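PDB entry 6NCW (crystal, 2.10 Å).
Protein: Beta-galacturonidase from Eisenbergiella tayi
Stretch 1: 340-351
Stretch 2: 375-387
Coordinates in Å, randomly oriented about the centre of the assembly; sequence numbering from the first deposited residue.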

# COMPACT_ATOMS: atom_id res chain seq x y z
N SER A 340 -32.77 14.09 8.11
CA SER A 340 -33.87 13.62 8.94
C SER A 340 -35.04 14.61 8.89
O SER A 340 -34.92 15.75 8.42
N GLU A 341 -36.18 14.14 9.38
CA GLU A 341 -37.33 15.03 9.56
C GLU A 341 -36.94 16.26 10.39
O GLU A 341 -37.28 17.40 10.03
N GLU A 342 -36.20 16.05 11.48
CA GLU A 342 -35.73 17.17 12.30
C GLU A 342 -34.80 18.09 11.51
O GLU A 342 -34.88 19.31 11.63
N ASN A 343 -33.90 17.52 10.69
CA ASN A 343 -33.05 18.36 9.83
C ASN A 343 -33.89 19.21 8.90
O ASN A 343 -33.59 20.39 8.70
N MET A 344 -34.91 18.62 8.29
CA MET A 344 -35.74 19.32 7.32
C MET A 344 -36.62 20.39 7.96
O MET A 344 -37.22 21.19 7.23
N ARG A 345 -36.74 20.40 9.28
CA ARG A 345 -37.47 21.45 9.97
C ARG A 345 -36.58 22.62 10.38
O ARG A 345 -37.07 23.56 11.02
N ASN A 346 -35.29 22.57 10.06
CA ASN A 346 -34.46 23.75 10.17
C ASN A 346 -35.18 24.93 9.50
O ASN A 346 -35.74 24.77 8.40
N PRO A 347 -35.26 26.10 10.15
CA PRO A 347 -36.06 27.20 9.59
C PRO A 347 -35.58 27.71 8.24
O PRO A 347 -36.32 28.45 7.59
N HIS A 348 -34.36 27.37 7.81
CA HIS A 348 -33.87 27.78 6.50
C HIS A 348 -34.02 26.70 5.45
O HIS A 348 -33.69 26.97 4.28
N PHE A 349 -34.48 25.50 5.82
CA PHE A 349 -34.40 24.35 4.92
C PHE A 349 -35.21 24.57 3.64
O PHE A 349 -34.71 24.37 2.53
N LYS A 350 -36.48 24.97 3.78
CA LYS A 350 -37.33 25.14 2.60
C LYS A 350 -36.82 26.25 1.69
O LYS A 350 -36.78 26.09 0.46
N GLN A 351 -36.41 27.38 2.27
CA GLN A 351 -35.88 28.49 1.48
C GLN A 351 -34.61 28.07 0.73
O GLN A 351 -34.44 28.40 -0.45
N ILE A 375 -34.72 15.10 -6.45
CA ILE A 375 -34.72 15.91 -5.24
C ILE A 375 -34.46 15.03 -4.02
O ILE A 375 -34.71 13.82 -4.03
N LEU A 376 -33.92 15.66 -2.97
CA LEU A 376 -34.03 15.16 -1.60
C LEU A 376 -33.63 13.68 -1.48
O LEU A 376 -34.37 12.85 -0.93
N ASN A 377 -32.43 13.37 -1.98
CA ASN A 377 -31.85 12.05 -1.81
C ASN A 377 -31.92 11.57 -0.36
O ASN A 377 -31.39 12.22 0.54
N GLU A 378 -32.58 10.43 -0.16
CA GLU A 378 -32.68 9.76 1.14
C GLU A 378 -33.17 10.69 2.26
O GLU A 378 -32.79 10.52 3.42
N CYS A 379 -34.02 11.65 1.95
CA CYS A 379 -34.60 12.47 3.01
C CYS A 379 -35.84 11.76 3.57
O CYS A 379 -36.10 10.59 3.26
N ALA A 380 -36.59 12.44 4.44
CA ALA A 380 -37.58 11.75 5.29
C ALA A 380 -38.94 11.62 4.58
O ALA A 380 -39.96 12.15 5.02
N SER A 381 -38.94 10.86 3.48
CA SER A 381 -40.13 10.65 2.66
C SER A 381 -41.13 9.68 3.29
O SER A 381 -42.18 9.41 2.68
N ASP A 382 -40.83 9.14 4.46
CA ASP A 382 -41.75 8.29 5.22
C ASP A 382 -42.54 9.07 6.27
O ASP A 382 -43.26 8.45 7.06
N THR A 383 -42.41 10.39 6.32
CA THR A 383 -43.06 11.20 7.34
C THR A 383 -44.01 12.20 6.70
O THR A 383 -43.83 12.61 5.55
N GLU A 384 -45.01 12.63 7.46
CA GLU A 384 -45.96 13.61 6.95
C GLU A 384 -45.26 14.94 6.65
O GLU A 384 -45.50 15.55 5.59
N TYR A 385 -44.41 15.42 7.56
CA TYR A 385 -43.74 16.70 7.30
C TYR A 385 -42.77 16.57 6.13
O TYR A 385 -42.67 17.48 5.29
N GLY A 386 -42.08 15.42 6.03
CA GLY A 386 -41.28 15.15 4.85
C GLY A 386 -42.10 15.22 3.58
O GLY A 386 -41.70 15.88 2.61
N ARG A 387 -43.27 14.57 3.57
CA ARG A 387 -44.13 14.56 2.38
C ARG A 387 -44.50 15.97 1.94
O ARG A 387 -44.55 16.26 0.74

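Tyr385 and Met344 dominate this contact, which buries 571 Å² counting both sides. Each points its CA-to-CB bond toward the other stretch.

Tyr385 has chi1 t (172°). Its ring packs against Met344 and Arg345. Its hydroxyl is a donor: Tyr385 OH to Met344 O is 2.7 Å. The acceptor lies near the ring plane, so the bond runs off the ring edge. It gives the backbone carbonyl of Met344 a donor from the other stretch. One face of the ring is covered by Arg345, whose CG lies 4.0 Å from the ring centroid in a CH-pi contact. Met344 CB packs 3.8 Å from Tyr385 CE2. Lys350 sets out sideways, but its end comes nearer. Lys350 CD is 3.8 Å from Tyr385 OH, and Lys350 NZ is hydrogen-bonded just outside the stretches.

Met344 is buried, with chi1 m, chi2 t and chi3 p. Its sulfur accepts a weak hydrogen bond from the backbone, Ala380 N to Met344 SD at 3.6 Å. The same SD lies 3.8 Å from Ala380 CB and 4.0 Å from Cys379 CB. The methyl reaches further, with Met344 CE 4.1 Å from Gly386 CA and 4.3 Å from Leu376 CD1. Leu376, chi1 m and chi2 t, also meets Phe349 (chi1 t): Leu376 CD2 to Phe349 CZ is 3.8 Å.

Glu341 is extended, with chi1 and chi2 both t. Its OE2 is well supplied with donors. Arg345 NH1 and Arg345 NH2 each lie 3.1 Å from Glu341 OE2; the NH2 bond is weak, and the pair forms a salt bridge. Water 1 donates to Glu341 OE2 at 2.7 Å and accepts from Tyr385 N at 2.8 Å. It therefore links the two stretches and satisfies an amide in the first turn of the helix that begins at Glu384. Glu341 OE1 has a nonpolar neighbour across the contact, Thr383 CG2, at 3.4 Å.

Thr383, chi1 p, is the N-cap of that helix. Its OG1 donates to Ala380 O at 2.8 Å and accepts from Gly386 N, with Thr383 OG1 to Gly386 N at 2.9 Å. Gly386 sits close to the same carbonyl: a CB there would clash with Ala380 O at 1.8 Å.

Ser340, chi1 p, points away and caps the weakly bonded helix that follows it. Asn343 N donates to Ser340 OG at 3.0 Å, and Ser340 N donates to Asn343 OD1 at 3.1 Å. Asn346 OD1 likewise accepts from His348 N at 2.9 Å.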

# COMPACT_ATOMS: atom_id res chain seq x y z
CB SER A 340 -33.41 13.43 10.38
OG SER A 340 -32.99 14.69 10.93
CB GLU A 341 -38.47 14.25 10.22
CG GLU A 341 -39.73 15.06 10.37
CD GLU A 341 -40.83 14.34 11.14
OE1 GLU A 341 -40.71 13.13 11.43
OE2 GLU A 341 -41.84 15.01 11.45
CB GLU A 342 -35.05 16.66 13.57
CG GLU A 342 -34.35 17.76 14.39
CD GLU A 342 -33.65 17.22 15.64
OE1 GLU A 342 -34.23 17.35 16.74
OE2 GLU A 342 -32.53 16.66 15.54
CB ASN A 343 -32.09 17.51 9.01
CG ASN A 343 -31.05 16.81 9.85
OD1 ASN A 343 -30.57 15.73 9.50
ND2 ASN A 343 -30.69 17.43 10.97
CB MET A 344 -36.62 18.30 6.58
CG MET A 344 -35.83 17.23 5.84
SD MET A 344 -36.92 15.95 5.19
CE MET A 344 -37.70 16.88 3.88
CB ARG A 345 -38.17 20.89 11.20
CG ARG A 345 -39.67 21.03 11.11
CD ARG A 345 -40.34 20.52 12.37
NE ARG A 345 -39.83 19.21 12.71
CZ ARG A 345 -40.48 18.07 12.48
NH1 ARG A 345 -41.70 18.07 11.92
NH2 ARG A 345 -39.90 16.93 12.85
CB ASN A 346 -33.10 23.49 9.51
CG ASN A 346 -32.14 24.66 9.63
OD1 ASN A 346 -32.39 25.71 9.08
ND2 ASN A 346 -31.02 24.46 10.33
CB PRO A 347 -35.96 28.30 10.67
CG PRO A 347 -34.78 27.96 11.47
CD PRO A 347 -34.65 26.45 11.45
CB HIS A 348 -32.39 28.19 6.57
CG HIS A 348 -32.10 29.21 7.62
ND1 HIS A 348 -32.60 30.49 7.57
CD2 HIS A 348 -31.36 29.13 8.76
CE1 HIS A 348 -32.18 31.16 8.63
NE2 HIS A 348 -31.43 30.36 9.37
CB PHE A 349 -34.86 23.07 5.63
CG PHE A 349 -34.96 21.88 4.70
CD1 PHE A 349 -33.81 21.23 4.26
CD2 PHE A 349 -36.19 21.42 4.27
CE1 PHE A 349 -33.89 20.12 3.42
CE2 PHE A 349 -36.29 20.32 3.42
CZ PHE A 349 -35.13 19.67 2.99
CB LYS A 350 -38.77 25.42 3.03
CG LYS A 350 -39.54 24.16 3.50
CD LYS A 350 -40.56 24.49 4.59
CE LYS A 350 -41.98 24.06 4.23
NZ LYS A 350 -42.15 22.59 4.10
CB GLN A 351 -35.61 29.69 2.40
CG GLN A 351 -35.29 31.00 1.68
CD GLN A 351 -36.45 31.53 0.88
OE1 GLN A 351 -36.38 31.62 -0.35
NE2 GLN A 351 -37.54 31.88 1.57
CB ILE A 375 -36.05 16.69 -5.04
CG1 ILE A 375 -37.24 15.73 -4.93
CG2 ILE A 375 -36.26 17.69 -6.15
CD1 ILE A 375 -38.56 16.46 -4.69
CB LEU A 376 -35.44 15.38 -1.06
CG LEU A 376 -35.92 16.83 -1.03
CD1 LEU A 376 -37.31 16.87 -0.40
CD2 LEU A 376 -34.91 17.74 -0.30
CB ASN A 377 -30.40 12.06 -2.29
CG ASN A 377 -29.70 10.74 -2.03
OD1 ASN A 377 -29.82 9.80 -2.82
ND2 ASN A 377 -28.98 10.66 -0.91
CB GLU A 378 -31.34 9.12 1.52
CG GLU A 378 -30.93 7.97 0.60
CD GLU A 378 -29.85 7.08 1.20
OE1 GLU A 378 -29.31 7.44 2.27
OE2 GLU A 378 -29.55 6.02 0.59
CB CYS A 379 -34.83 13.89 2.49
SG CYS A 379 -33.23 14.71 2.10
CB ALA A 380 -37.71 12.47 6.63
CB SER A 381 -39.73 10.13 1.28
OG SER A 381 -39.03 8.93 1.39
CB ASP A 382 -40.98 7.16 5.89
CG ASP A 382 -39.92 7.68 6.86
OD1 ASP A 382 -39.45 8.83 6.71
OD2 ASP A 382 -39.55 6.93 7.78
CB THR A 383 -42.04 11.96 8.19
OG1 THR A 383 -41.35 12.90 7.35
CG2 THR A 383 -41.04 10.99 8.84
CB GLU A 384 -47.10 13.81 7.95
CG GLU A 384 -47.86 15.15 7.76
CD GLU A 384 -48.46 15.30 6.36
OE1 GLU A 384 -48.79 14.26 5.75
OE2 GLU A 384 -48.60 16.46 5.89
CB TYR A 385 -43.02 17.23 8.54
CG TYR A 385 -42.18 18.44 8.19
CD1 TYR A 385 -42.78 19.63 7.77
CD2 TYR A 385 -40.78 18.37 8.20
CE1 TYR A 385 -42.01 20.74 7.41
CE2 TYR A 385 -40.00 19.47 7.84
CZ TYR A 385 -40.63 20.66 7.44
OH TYR A 385 -39.88 21.75 7.09
CB ARG A 387 -45.38 13.72 2.66
CG ARG A 387 -46.36 13.59 1.49
CD ARG A 387 -47.81 13.56 1.97
NE ARG A 387 -48.16 14.73 2.79
CZ ARG A 387 -48.39 15.96 2.31
NH1 ARG A 387 -48.31 16.19 1.01
NH2 ARG A 387 -48.68 16.96 3.14
O HOH W 1 -44.17 14.38 10.20